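Local coordinates for putative nucleoside-diphosphate-sugar epimerase (Staphylococcus aureus subsp. aureus, PDB 3E48), which is of unknown function but probably binds a dinucleotide cofactor through a Rossmann-type domain, as in nucleoside-diphosphate-sugar epimerases and related NAD(P)H-binding proteins, at residues 18-22 and 23-27; 91-95 and 96-100; 175-178 and 179-183; 205-208 and 209-213; 222-225 and 226-230. All coordinates share one frame; numbering follows the deposited sequence.

Interaction 1 (18-22 and 23-27)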
loop_
_atom_site.group_PDB
_atom_site.type_symbol
_atom_site.label_atom_id
_atom_site.label_comp_id
_atom_site.label_asym_id
_atom_site.label_seq_id
_atom_site.Cartn_x
_atom_site.Cartn_y
_atom_site.Cartn_z
ATOM N N ASN B 18 15.436 0.112 25.974
ATOM C CA ASN B 18 16.056 0.794 27.107
ATOM C C ASN B 18 15.060 1.733 27.780
ATOM O O ASN B 18 15.052 1.864 29.005
ATOM C CB ASN B 18 17.305 1.572 26.681
ATOM C CG ASN B 18 18.477 0.656 26.359
ATOM O OD1 ASN B 18 18.737 -0.312 27.078
ATOM N ND2 ASN B 18 19.196 0.964 25.291
ATOM N N GLN B 19 14.218 2.385 26.988
ATOM C CA GLN B 19 13.229 3.282 27.566
ATOM C C GLN B 19 12.172 2.479 28.328
ATOM O O GLN B 19 11.682 2.923 29.362
ATOM C CB GLN B 19 12.582 4.154 26.477
ATOM C CG GLN B 19 13.477 5.298 25.993
ATOM C CD GLN B 19 12.792 6.215 24.982
ATOM O OE1 GLN B 19 11.579 6.407 25.032
ATOM N NE2 GLN B 19 13.578 6.798 24.072
ATOM N N ALA B 20 11.834 1.288 27.836
ATOM C CA ALA B 20 10.842 0.459 28.518
ATOM C C ALA B 20 11.415 0.025 29.866
ATOM O O ALA B 20 10.699 -0.056 30.864
ATOM C CB ALA B 20 10.500 -0.760 27.675
ATOM N N ILE B 21 12.711 -0.260 29.888
ATOM C CA ILE B 21 13.371 -0.663 31.122
ATOM C C ILE B 21 13.384 0.516 32.093
ATOM O O ILE B 21 13.100 0.353 33.282
ATOM C CB ILE B 21 14.818 -1.133 30.849
ATOM C CG1 ILE B 21 14.797 -2.399 29.991
ATOM C CG2 ILE B 21 15.555 -1.369 32.158
ATOM C CD1 ILE B 21 13.974 -3.524 30.576
ATOM N N ALA B 22 13.697 1.705 31.583
ATOM C CA ALA B 22 13.739 2.906 32.420
ATOM C C ALA B 22 12.362 3.249 32.989
ATOM O O ALA B 22 12.260 3.787 34.092
ATOM C CB ALA B 22 14.283 4.088 31.623
ATOM N N ASN B 23 11.308 2.936 32.238
ATOM C CA ASN B 23 9.939 3.207 32.675
ATOM C C ASN B 23 9.348 2.055 33.478
ATOM O O ASN B 23 8.166 2.065 33.820
ATOM C CB ASN B 23 9.032 3.501 31.475
ATOM C CG ASN B 23 9.252 4.889 30.905
ATOM O OD1 ASN B 23 10.197 5.128 30.149
ATOM N ND2 ASN B 23 8.382 5.820 31.285
ATOM N N HIS B 24 10.181 1.060 33.761
ATOM C CA HIS B 24 9.777 -0.107 34.535
ATOM C C HIS B 24 8.529 -0.802 33.978
ATOM O O HIS B 24 7.614 -1.154 34.726
ATOM C CB HIS B 24 9.551 0.313 35.993
ATOM C CG HIS B 24 10.689 1.098 36.577
ATOM N ND1 HIS B 24 11.972 0.600 36.664
ATOM C CD2 HIS B 24 10.737 2.349 37.096
ATOM C CE1 HIS B 24 12.762 1.509 37.209
ATOM N NE2 HIS B 24 12.037 2.579 37.481
ATOM N N ILE B 25 8.489 -1.002 32.662
ATOM C CA ILE B 25 7.348 -1.673 32.052
ATOM C C ILE B 25 7.502 -3.170 32.303
ATOM O O ILE B 25 8.472 -3.787 31.870
ATOM C CB ILE B 25 7.273 -1.391 30.535
ATOM C CG1 ILE B 25 7.171 0.122 30.301
ATOM C CG2 ILE B 25 6.058 -2.088 29.937
ATOM C CD1 ILE B 25 7.165 0.534 28.839
ATOM N N ASP B 26 6.549 -3.750 33.024
ATOM C CA ASP B 26 6.619 -5.169 33.340
ATOM C C ASP B 26 5.994 -6.029 32.246
ATOM O O ASP B 26 5.267 -5.530 31.382
ATOM C CB ASP B 26 5.931 -5.441 34.684
ATOM C CG ASP B 26 6.373 -6.748 35.314
ATOM O OD1 ASP B 26 7.598 -6.992 35.377
ATOM O OD2 ASP B 26 5.502 -7.524 35.755
ATOM N N HIS B 27 6.292 -7.324 32.291
ATOM C CA HIS B 27 5.770 -8.283 31.317
ATOM C C HIS B 27 6.304 -7.958 29.923
ATOM O O HIS B 27 5.648 -8.240 28.917
ATOM C CB HIS B 27 4.240 -8.231 31.295
ATOM C CG HIS B 27 3.613 -8.220 32.654
ATOM N ND1 HIS B 27 3.798 -9.233 33.569
ATOM C CD2 HIS B 27 2.790 -7.323 33.247
ATOM C CE1 HIS B 27 3.114 -8.962 34.667
ATOM N NE2 HIS B 27 2.494 -7.809 34.498
#
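Asn23, the first residue to leave the helical conformation, still donates its backbone N to Gln19 O at 2.9 Å, closing the last ordinary turn of helix 11-22. His24 follows with positive phi (53°) and reverses the chain: its N bonds to Ile21 O at 3.0 Å, arriving from well above the carbonyl plane. The imidazole of His24 lies with one face over Ala22 O, which stands 3.6 Å above the ring plane and offset toward its rim. Ile25 N then reaches back to Ala20 O at 3.0 Å in an almost straight bond (N-H...O 177°). The Ile25-Ala20 bond encloses the His24-Ile21 bond, the pair that defines a Schellman motif with His24 as its C-prime residue. The side chain of Ile25 folds back against the last turn of the helix, its CD1 3.8 Å from Ala20 CB. Helix 11-22 packs here on helix 174-186, where Gln19 and Ala20 both meet Ile182, while Ile21 touches Lys45 and Val46 in the loop before strand 47-50. Beyond the turn the chain enters strand 28-32, with His27 already hydrogen-bonded through its backbone to Ile3, at the start of strand 3-6.

Interaction 2 (91-95 and 96-100)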
loop_
_atom_site.group_PDB
_atom_site.type_symbol
_atom_site.label_atom_id
_atom_site.label_comp_id
_atom_site.label_asym_id
_atom_site.label_seq_id
_atom_site.Cartn_x
_atom_site.Cartn_y
_atom_site.Cartn_z
ATOM N N TYR B 91 -0.569 -13.809 10.627
ATOM C CA TYR B 91 -0.855 -15.225 10.801
ATOM C C TYR B 91 -0.550 -15.690 12.216
ATOM O O TYR B 91 -1.356 -16.386 12.837
ATOM C CB TYR B 91 -0.044 -16.057 9.811
ATOM C CG TYR B 91 -0.278 -17.546 9.935
ATOM C CD1 TYR B 91 0.385 -18.300 10.900
ATOM C CD2 TYR B 91 -1.176 -18.198 9.094
ATOM C CE1 TYR B 91 0.164 -19.663 11.024
ATOM C CE2 TYR B 91 -1.407 -19.565 9.208
ATOM C CZ TYR B 91 -0.731 -20.292 10.175
ATOM O OH TYR B 91 -0.935 -21.647 10.287
ATOM N N ALA B 92 0.620 -15.306 12.716
ATOM C CA ALA B 92 1.040 -15.701 14.056
ATOM C C ALA B 92 0.197 -15.033 15.135
ATOM O O ALA B 92 -0.092 -15.647 16.162
ATOM C CB ALA B 92 2.512 -15.372 14.262
ATOM N N ALA B 93 -0.194 -13.781 14.915
ATOM C CA ALA B 93 -1.014 -13.089 15.899
ATOM C C ALA B 93 -2.338 -13.833 16.061
ATOM O O ALA B 93 -2.826 -14.010 17.175
ATOM C CB ALA B 93 -1.261 -11.638 15.465
ATOM N N LYS B 94 -2.916 -14.285 14.952
ATOM C CA LYS B 94 -4.184 -15.006 15.018
ATOM C C LYS B 94 -4.027 -16.385 15.644
ATOM O O LYS B 94 -4.792 -16.772 16.526
ATOM C CB LYS B 94 -4.790 -15.157 13.620
ATOM C CG LYS B 94 -5.310 -13.862 13.026
ATOM C CD LYS B 94 -5.988 -14.115 11.692
ATOM C CE LYS B 94 -6.686 -12.870 11.174
ATOM N NZ LYS B 94 -7.368 -13.138 9.879
ATOM N N GLN B 95 -3.029 -17.120 15.173
ATOM C CA GLN B 95 -2.751 -18.469 15.647
ATOM C C GLN B 95 -2.486 -18.520 17.147
ATOM O O GLN B 95 -3.034 -19.367 17.857
ATOM C CB GLN B 95 -1.532 -19.023 14.900
ATOM C CG GLN B 95 -1.407 -20.541 14.879
ATOM C CD GLN B 95 -2.479 -21.205 14.030
ATOM O OE1 GLN B 95 -2.804 -20.735 12.938
ATOM N NE2 GLN B 95 -3.021 -22.313 14.521
ATOM N N SER B 96 -1.656 -17.600 17.631
ATOM C CA SER B 96 -1.293 -17.596 19.039
ATOM C C SER B 96 -2.129 -16.709 19.960
ATOM O O SER B 96 -1.851 -16.609 21.155
ATOM C CB SER B 96 0.195 -17.278 19.164
ATOM O OG SER B 96 0.949 -18.314 18.539
ATOM N N GLY B 97 -3.149 -16.065 19.400
ATOM C CA GLY B 97 -4.045 -15.248 20.205
ATOM C C GLY B 97 -3.605 -13.876 20.676
ATOM O O GLY B 97 -4.007 -13.433 21.756
ATOM N N VAL B 98 -2.785 -13.200 19.879
ATOM C CA VAL B 98 -2.334 -11.855 20.216
ATOM C C VAL B 98 -3.532 -10.930 19.981
ATOM O O VAL B 98 -4.135 -10.949 18.911
ATOM C CB VAL B 98 -1.157 -11.435 19.316
ATOM C CG1 VAL B 98 -0.762 -9.987 19.603
ATOM C CG2 VAL B 98 0.025 -12.369 19.553
ATOM N N ALA B 99 -3.866 -10.124 20.985
ATOM C CA ALA B 99 -5.019 -9.231 20.919
ATOM C C ALA B 99 -4.791 -7.869 20.290
ATOM O O ALA B 99 -5.742 -7.227 19.845
ATOM C CB ALA B 99 -5.601 -9.047 22.315
ATOM N N HIS B 100 -3.547 -7.413 20.257
ATOM C CA HIS B 100 -3.284 -6.102 19.690
ATOM C C HIS B 100 -1.903 -6.014 19.074
ATOM O O HIS B 100 -0.942 -6.583 19.592
ATOM C CB HIS B 100 -3.448 -5.035 20.778
ATOM C CG HIS B 100 -3.645 -3.655 20.237
ATOM N ND1 HIS B 100 -2.599 -2.859 19.832
ATOM C CD2 HIS B 100 -4.776 -2.953 19.980
ATOM C CE1 HIS B 100 -3.073 -1.725 19.348
ATOM N NE2 HIS B 100 -4.391 -1.756 19.425
HETATM O O HOH W 1 -5.746 -12.385 17.165
#
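Ala93 O is the acceptor on which the end of helix 84-96 turns: Val98 N donates to it at 2.8 Å, lying in the carbonyl plane, and water 1 adds a weak bond to the same oxygen. The water also donates to Val98 O at 2.8 Å, so it joins the carbonyls at the two ends of the turn. One residue earlier, Ser96 N closes a regular helical turn on Ala92 O at 2.9 Å with a fairly straight N-H...O angle of 163°. Gly97 has positive phi (77°) and swings the chain out of the helix; its N makes a weak bond to Lys94 O at 3.4 Å. The pair of bonds from Gly97 and Val98 is a Schellman motif with glycine at its C-prime position. Past the reversal, the side chain of Val98 points back at the helix. Its CB comes to 3.9 Å from Ala93 CB, and its CG2 lies at 3.9 Å from Ala93 CA, a compact apolar contact across the turn. Val98 also touches Val69 of strand 68-71, and Ala92 packs on Met59 and Phe63 of helix 56-63. Ser96 OG is taken up by Val60 O of that helix, tying the last turn to that neighbouring helix. Chemically, the Ala93 and Lys94 carbonyls, past the last regular turn, are met by N-H groups of the exiting chain, the Lys94 bond weakly, while Val98 adds apolar contact to Ala93 and to Val69.

Interaction 3 (175-178 and 179-183)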
loop_
_atom_site.group_PDB
_atom_site.type_symbol
_atom_site.label_atom_id
_atom_site.label_comp_id
_atom_site.label_asym_id
_atom_site.label_seq_id
_atom_site.Cartn_x
_atom_site.Cartn_y
_atom_site.Cartn_z
ATOM N N ASN B 175 15.355 8.566 19.276
ATOM C CA ASN B 175 14.989 8.733 20.675
ATOM C C ASN B 175 13.553 9.238 20.801
ATOM O O ASN B 175 12.776 8.729 21.614
ATOM C CB ASN B 175 15.936 9.713 21.371
ATOM C CG ASN B 175 15.536 9.984 22.812
ATOM O OD1 ASN B 175 15.488 9.070 23.636
ATOM N ND2 ASN B 175 15.239 11.242 23.119
ATOM N N ASP B 176 13.192 10.233 19.992
ATOM C CA ASP B 176 11.837 10.777 20.042
ATOM C C ASP B 176 10.784 9.805 19.518
ATOM O O ASP B 176 9.659 9.766 20.027
ATOM C CB ASP B 176 11.752 12.109 19.286
ATOM C CG ASP B 176 12.384 13.260 20.059
ATOM O OD1 ASP B 176 12.553 13.140 21.293
ATOM O OD2 ASP B 176 12.696 14.294 19.439
ATOM N N ILE B 177 11.133 9.019 18.504
ATOM C CA ILE B 177 10.183 8.045 17.983
ATOM C C ILE B 177 9.920 7.063 19.114
ATOM O O ILE B 177 8.774 6.729 19.409
ATOM C CB ILE B 177 10.762 7.290 16.772
ATOM C CG1 ILE B 177 10.831 8.237 15.572
ATOM C CG2 ILE B 177 9.903 6.057 16.456
ATOM C CD1 ILE B 177 11.598 7.681 14.405
ATOM N N ALA B 178 10.993 6.620 19.763
ATOM C CA ALA B 178 10.863 5.680 20.866
ATOM C C ALA B 178 10.019 6.260 21.996
ATOM O O ALA B 178 9.217 5.545 22.595
ATOM C CB ALA B 178 12.242 5.276 21.383
ATOM N N ARG B 179 10.186 7.545 22.302
ATOM C CA ARG B 179 9.387 8.136 23.377
ATOM C C ARG B 179 7.901 8.092 23.030
ATOM O O ARG B 179 7.059 7.823 23.890
ATOM C CB ARG B 179 9.822 9.579 23.655
ATOM C CG ARG B 179 11.246 9.704 24.194
ATOM C CD ARG B 179 11.667 11.163 24.277
ATOM N NE ARG B 179 10.889 11.908 25.264
ATOM C CZ ARG B 179 10.870 13.236 25.348
ATOM N NH1 ARG B 179 11.583 13.968 24.501
ATOM N NH2 ARG B 179 10.143 13.830 26.279
ATOM N N GLY B 180 7.581 8.353 21.766
ATOM C CA GLY B 180 6.193 8.317 21.343
ATOM C C GLY B 180 5.630 6.908 21.417
ATOM O O GLY B 180 4.495 6.705 21.851
ATOM N N VAL B 181 6.421 5.927 20.990
ATOM C CA VAL B 181 5.984 4.537 21.018
ATOM C C VAL B 181 5.762 4.072 22.461
ATOM O O VAL B 181 4.774 3.400 22.755
ATOM C CB VAL B 181 7.014 3.622 20.304
ATOM C CG1 VAL B 181 6.646 2.159 20.486
ATOM C CG2 VAL B 181 7.057 3.961 18.813
ATOM N N ILE B 182 6.679 4.443 23.354
ATOM C CA ILE B 182 6.578 4.087 24.770
ATOM C C ILE B 182 5.312 4.699 25.372
ATOM O O ILE B 182 4.593 4.048 26.132
ATOM C CB ILE B 182 7.814 4.593 25.557
ATOM C CG1 ILE B 182 9.047 3.752 25.194
ATOM C CG2 ILE B 182 7.539 4.567 27.060
ATOM C CD1 ILE B 182 8.978 2.298 25.633
ATOM N N ALA B 183 5.033 5.950 25.018
ATOM C CA ALA B 183 3.848 6.628 25.531
ATOM C C ALA B 183 2.589 5.883 25.101
ATOM O O ALA B 183 1.632 5.769 25.868
ATOM C CB ALA B 183 3.803 8.071 25.031
#
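With CG set beside the backbone N (chi1 -65°) and a bend at chi3 (66°), the side chain of Arg179 runs back along helix 174-186 and brings its guanidinium beside Asp176. The carboxylate of Asp176 points the same way and lies side by side with it, the planes 52° apart. Asp176 OD1 meets the guanidinium at its edge, 3.5 Å from Arg179 NH1, a salt bridge whose hydrogen bond is weak. The aliphatic part of the arginine packs on the preceding turn: Arg179 CG rests 3.2 Å from Asn175 O, and Arg179 CD lies 3.8 Å from Asn175 ND2. On another side of the helix, Ile177 CG2 and Val181 CG2 touch at 4.2 Å. Beneath these side chains, regular i to i+4 bonds run through the backbone, among them Val181 N to Ile177 O and Ile182 N to Ala178 O, each 2.9 Å. Gly180 fits into the same spiral, its N bonded to Asp176 O. The ion pair is shared outward: Asp176 OD2 accepts from Gln271 N, and Arg179 NH2 forms a salt bridge with Asp268. The weak intrahelical bridge thus belongs to a small charge network between this helix and the C-terminal part of the chain, in which a backbone N-H joins the arginine at Asp176, which would probably stabilise the charge of the buried carboxylate.

Interaction 4 (205-208 and 209-213)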
loop_
_atom_site.group_PDB
_atom_site.type_symbol
_atom_site.label_atom_id
_atom_site.label_comp_id
_atom_site.label_asym_id
_atom_site.label_seq_id
_atom_site.Cartn_x
_atom_site.Cartn_y
_atom_site.Cartn_z
ATOM N N LYS B 205 18.279 23.312 1.918
ATOM C CA LYS B 205 19.099 24.501 2.098
ATOM C C LYS B 205 19.308 24.754 3.591
ATOM O O LYS B 205 20.420 25.056 4.031
ATOM C CB LYS B 205 18.417 25.698 1.435
ATOM C CG LYS B 205 19.346 26.845 1.106
ATOM C CD LYS B 205 18.644 27.881 0.240
ATOM C CE LYS B 205 18.243 27.303 -1.111
ATOM N NZ LYS B 205 19.423 26.873 -1.914
ATOM N N GLU B 206 18.238 24.626 4.373
ATOM C CA GLU B 206 18.327 24.827 5.820
ATOM C C GLU B 206 19.140 23.695 6.437
ATOM O O GLU B 206 19.912 23.909 7.371
ATOM C CB GLU B 206 16.935 24.844 6.456
ATOM C CG GLU B 206 16.079 26.033 6.064
ATOM C CD GLU B 206 14.652 25.891 6.551
ATOM O OE1 GLU B 206 14.010 24.874 6.213
ATOM O OE2 GLU B 206 14.168 26.797 7.264
ATOM N N LEU B 207 18.959 22.487 5.914
ATOM C CA LEU B 207 19.689 21.342 6.432
ATOM C C LEU B 207 21.188 21.603 6.289
ATOM O O LEU B 207 21.959 21.380 7.220
ATOM C CB LEU B 207 19.317 20.072 5.664
ATOM C CG LEU B 207 19.247 18.766 6.461
ATOM C CD1 LEU B 207 19.181 17.608 5.481
ATOM C CD2 LEU B 207 20.449 18.611 7.373
ATOM N N ALA B 208 21.598 22.078 5.117
ATOM C CA ALA B 208 23.007 22.357 4.874
ATOM C C ALA B 208 23.527 23.436 5.827
ATOM O O ALA B 208 24.642 23.330 6.340
ATOM C CB ALA B 208 23.214 22.787 3.421
ATOM N N ALA B 209 22.719 24.464 6.063
ATOM C CA ALA B 209 23.107 25.553 6.961
ATOM C C ALA B 209 23.290 25.035 8.389
ATOM O O ALA B 209 24.217 25.437 9.088
ATOM C CB ALA B 209 22.058 26.663 6.929
ATOM N N ILE B 210 22.401 24.138 8.812
ATOM C CA ILE B 210 22.471 23.545 10.146
ATOM C C ILE B 210 23.759 22.741 10.297
ATOM O O ILE B 210 24.496 22.894 11.274
ATOM C CB ILE B 210 21.285 22.577 10.403
ATOM C CG1 ILE B 210 19.961 23.333 10.331
ATOM C CG2 ILE B 210 21.436 21.915 11.768
ATOM C CD1 ILE B 210 19.788 24.337 11.427
ATOM N N LEU B 211 24.012 21.869 9.326
ATOM C CA LEU B 211 25.200 21.028 9.343
ATOM C C LEU B 211 26.469 21.874 9.267
ATOM O O LEU B 211 27.486 21.530 9.870
ATOM C CB LEU B 211 25.150 20.034 8.177
ATOM C CG LEU B 211 23.943 19.086 8.188
ATOM C CD1 LEU B 211 23.846 18.336 6.860
ATOM C CD2 LEU B 211 24.069 18.116 9.352
ATOM N N SER B 212 26.404 22.981 8.532
ATOM C CA SER B 212 27.553 23.869 8.387
ATOM C C SER B 212 27.959 24.505 9.714
ATOM O O SER B 212 29.120 24.427 10.119
ATOM C CB SER B 212 27.250 24.973 7.370
ATOM O OG SER B 212 27.116 24.444 6.061
ATOM N N GLU B 213 27.006 25.137 10.388
ATOM C CA GLU B 213 27.295 25.785 11.662
ATOM C C GLU B 213 27.594 24.781 12.773
ATOM O O GLU B 213 28.259 25.114 13.756
ATOM C CB GLU B 213 26.133 26.698 12.066
ATOM C CG GLU B 213 24.778 26.028 12.036
ATOM C CD GLU B 213 23.645 26.974 12.392
ATOM O OE1 GLU B 213 23.664 27.536 13.509
ATOM O OE2 GLU B 213 22.734 27.151 11.557
#
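Leu207 and Leu211, one turn apart on helix 204-215, form the apolar side of this contact. Leu207 CD2 presses against Leu211 CD1 at 3.4 Å, tighter than usual for two carbons, and lies 3.6 Å from Leu211 CG; the two side chains slant across each other instead of running alongside. A chi1 of -60° turns Leu211 CG away from its own carbonyl and tips it back along the helix to 3.2 Å from Leu207 O. Elsewhere on the helix the closest contact is polar. Ser212 OG donates to Ala208 O at 2.7 Å, and Ser212 N donates to the same oxygen at 2.8 Å. The two donors reach it from opposite faces of the carbonyl plane, the hydroxyl from above the plane. Ile210 CG1 lies close to Glu206 O, at 3.0 Å, and the same carbonyl accepts from Ile210 N. The remaining turn is regular, with Leu211 N bonded to Leu207 O at 3.0 Å and an N-H...O angle of 171°. Second-shell partners fix the polar ends: Ser212 OG also accepts from Ile219 N, and Glu206 OE1 forms a salt bridge with Arg168. The leucine side faces two other helices. Leu207 meets Leu147 of helix 147-157 and Leu273 of helix 273-277, and Leu211 touches Leu151 and Leu154 of the former and Leu277 of the latter, so helix 204-215 is packed against both just after strand 194-203.

Interaction 5 (222-225 and 226-230)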
loop_
_atom_site.group_PDB
_atom_site.type_symbol
_atom_site.label_atom_id
_atom_site.label_comp_id
_atom_site.label_asym_id
_atom_site.label_seq_id
_atom_site.Cartn_x
_atom_site.Cartn_y
_atom_site.Cartn_z
ATOM N N GLU B 222 24.250 21.209 -2.991
ATOM C CA GLU B 222 24.507 21.021 -4.416
ATOM C C GLU B 222 24.120 19.588 -4.749
ATOM O O GLU B 222 24.972 18.705 -4.863
ATOM C CB GLU B 222 25.985 21.254 -4.731
ATOM C CG GLU B 222 26.420 22.701 -4.594
ATOM C CD GLU B 222 27.901 22.890 -4.853
ATOM O OE1 GLU B 222 28.379 22.447 -5.922
ATOM O OE2 GLU B 222 28.584 23.486 -3.991
ATOM N N PRO B 223 22.814 19.341 -4.914
ATOM C CA PRO B 223 22.280 18.018 -5.229
ATOM C C PRO B 223 22.773 17.410 -6.533
ATOM O O PRO B 223 22.829 18.079 -7.565
ATOM C CB PRO B 223 20.772 18.250 -5.230
ATOM C CG PRO B 223 20.661 19.650 -5.732
ATOM C CD PRO B 223 21.745 20.357 -4.951
ATOM N N VAL B 224 23.141 16.135 -6.468
ATOM C CA VAL B 224 23.599 15.415 -7.642
ATOM C C VAL B 224 22.393 14.719 -8.254
ATOM O O VAL B 224 21.305 14.712 -7.668
ATOM C CB VAL B 224 24.672 14.358 -7.287
ATOM C CG1 VAL B 224 25.938 15.049 -6.809
ATOM C CG2 VAL B 224 24.148 13.413 -6.214
ATOM N N SER B 225 22.588 14.143 -9.434
ATOM C CA SER B 225 21.517 13.441 -10.129
ATOM C C SER B 225 21.106 12.198 -9.349
ATOM O O SER B 225 21.848 11.719 -8.491
ATOM C CB SER B 225 21.985 13.030 -11.526
ATOM O OG SER B 225 23.058 12.107 -11.443
ATOM N N LEU B 226 19.921 11.677 -9.653
ATOM C CA LEU B 226 19.424 10.482 -8.986
ATOM C C LEU B 226 20.300 9.278 -9.322
ATOM O O LEU B 226 20.512 8.399 -8.485
ATOM C CB LEU B 226 17.977 10.203 -9.408
ATOM C CG LEU B 226 16.920 11.225 -8.985
ATOM C CD1 LEU B 226 15.608 10.929 -9.695
ATOM C CD2 LEU B 226 16.735 11.177 -7.472
ATOM N N GLU B 227 20.810 9.244 -10.552
ATOM C CA GLU B 227 21.666 8.148 -10.998
ATOM C C GLU B 227 22.998 8.167 -10.250
ATOM O O GLU B 227 23.464 7.136 -9.765
ATOM C CB GLU B 227 21.930 8.253 -12.505
ATOM C CG GLU B 227 20.683 8.274 -13.383
ATOM C CD GLU B 227 19.862 9.541 -13.217
ATOM O OE1 GLU B 227 20.427 10.646 -13.360
ATOM O OE2 GLU B 227 18.646 9.434 -12.952
ATOM N N THR B 228 23.601 9.348 -10.154
ATOM C CA THR B 228 24.883 9.502 -9.472
ATOM C C THR B 228 24.772 9.142 -7.992
ATOM O O THR B 228 25.630 8.445 -7.448
ATOM C CB THR B 228 25.410 10.948 -9.606
ATOM O OG1 THR B 228 25.560 11.274 -10.994
ATOM C CG2 THR B 228 26.761 11.096 -8.918
ATOM N N PHE B 229 23.715 9.615 -7.341
ATOM C CA PHE B 229 23.507 9.330 -5.926
ATOM C C PHE B 229 23.394 7.824 -5.679
ATOM O O PHE B 229 24.024 7.283 -4.772
ATOM C CB PHE B 229 22.236 10.022 -5.426
ATOM C CG PHE B 229 22.056 9.947 -3.937
ATOM C CD1 PHE B 229 22.807 10.760 -3.094
ATOM C CD2 PHE B 229 21.155 9.051 -3.377
ATOM C CE1 PHE B 229 22.662 10.682 -1.710
ATOM C CE2 PHE B 229 21.003 8.964 -1.996
ATOM C CZ PHE B 229 21.758 9.781 -1.161
ATOM N N ALA B 230 22.591 7.151 -6.495
ATOM C CA ALA B 230 22.397 5.713 -6.358
ATOM C C ALA B 230 23.702 4.959 -6.567
ATOM O O ALA B 230 23.981 3.973 -5.886
ATOM C CB ALA B 230 21.353 5.231 -7.362
HETATM O O HOH W 2 24.923 13.721 -10.820
#
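The ring of Phe229 receives Val224 CG2 at its edge, near the ring plane, and the two side chains cross at about a right angle. The methyl does not lie over a face; its nearest side-chain atom is Phe229 CB at 4.0 Å. Beyond the ring, Tyr233 meets it with planes inclined by about 55°, and Tyr162, Pro163, Leu243 and Ala244 pack against the same side chain. The polar half of the contact is an N-cap. Ser225 stands immediately before helix 226-231, and its OG, turned between the backbone N and the carbonyl carbon (chi1 64°), accepts from Thr228 N at 3.1 Å with an N-H...O angle of 157°. This gives a first-turn amide a partner that the helix itself cannot supply. Ser225 O takes Phe229 N at 3.0 Å, the first regular i to i+4 bond. Thr228 OG1 comes within 2.7 Å of Ser225 OG, and water 2 bridges nearby, accepting from Ser225 N at 2.7 Å and bonding to Thr228 OG1. Glu227, bent at chi2, brings OE1 to 3.4 Å from Ser225 CB. Val224 rests as well on Ile161, to which its backbone is hydrogen-bonded in the loop leading from strand 159-160.

The five contacts follow one another along the chain and sit at helix ends or within helices. Interactions 1 and 2 finish helices 11-22 and 84-96 just before the parallel strands 28-32 and 100-106, the helix-to-strand returns of a Rossmann-type fold. Interactions 1 and 3 touch, their centres 12 Å apart, through Gln19 NE2, which probably bonds to Asn175 O, so helices 11-22 and 174-186 pack together. Interaction 2 lies 23 to 24 Å from both, centre to centre. Interactions 4 and 5, with centres 19 Å apart, lie 44 to 46 Å from interaction 2. Interactions 1 to 3 thus belong to the Rossmann-type part, which probably binds the cofactor, and interactions 4 and 5 to the later part of the chain.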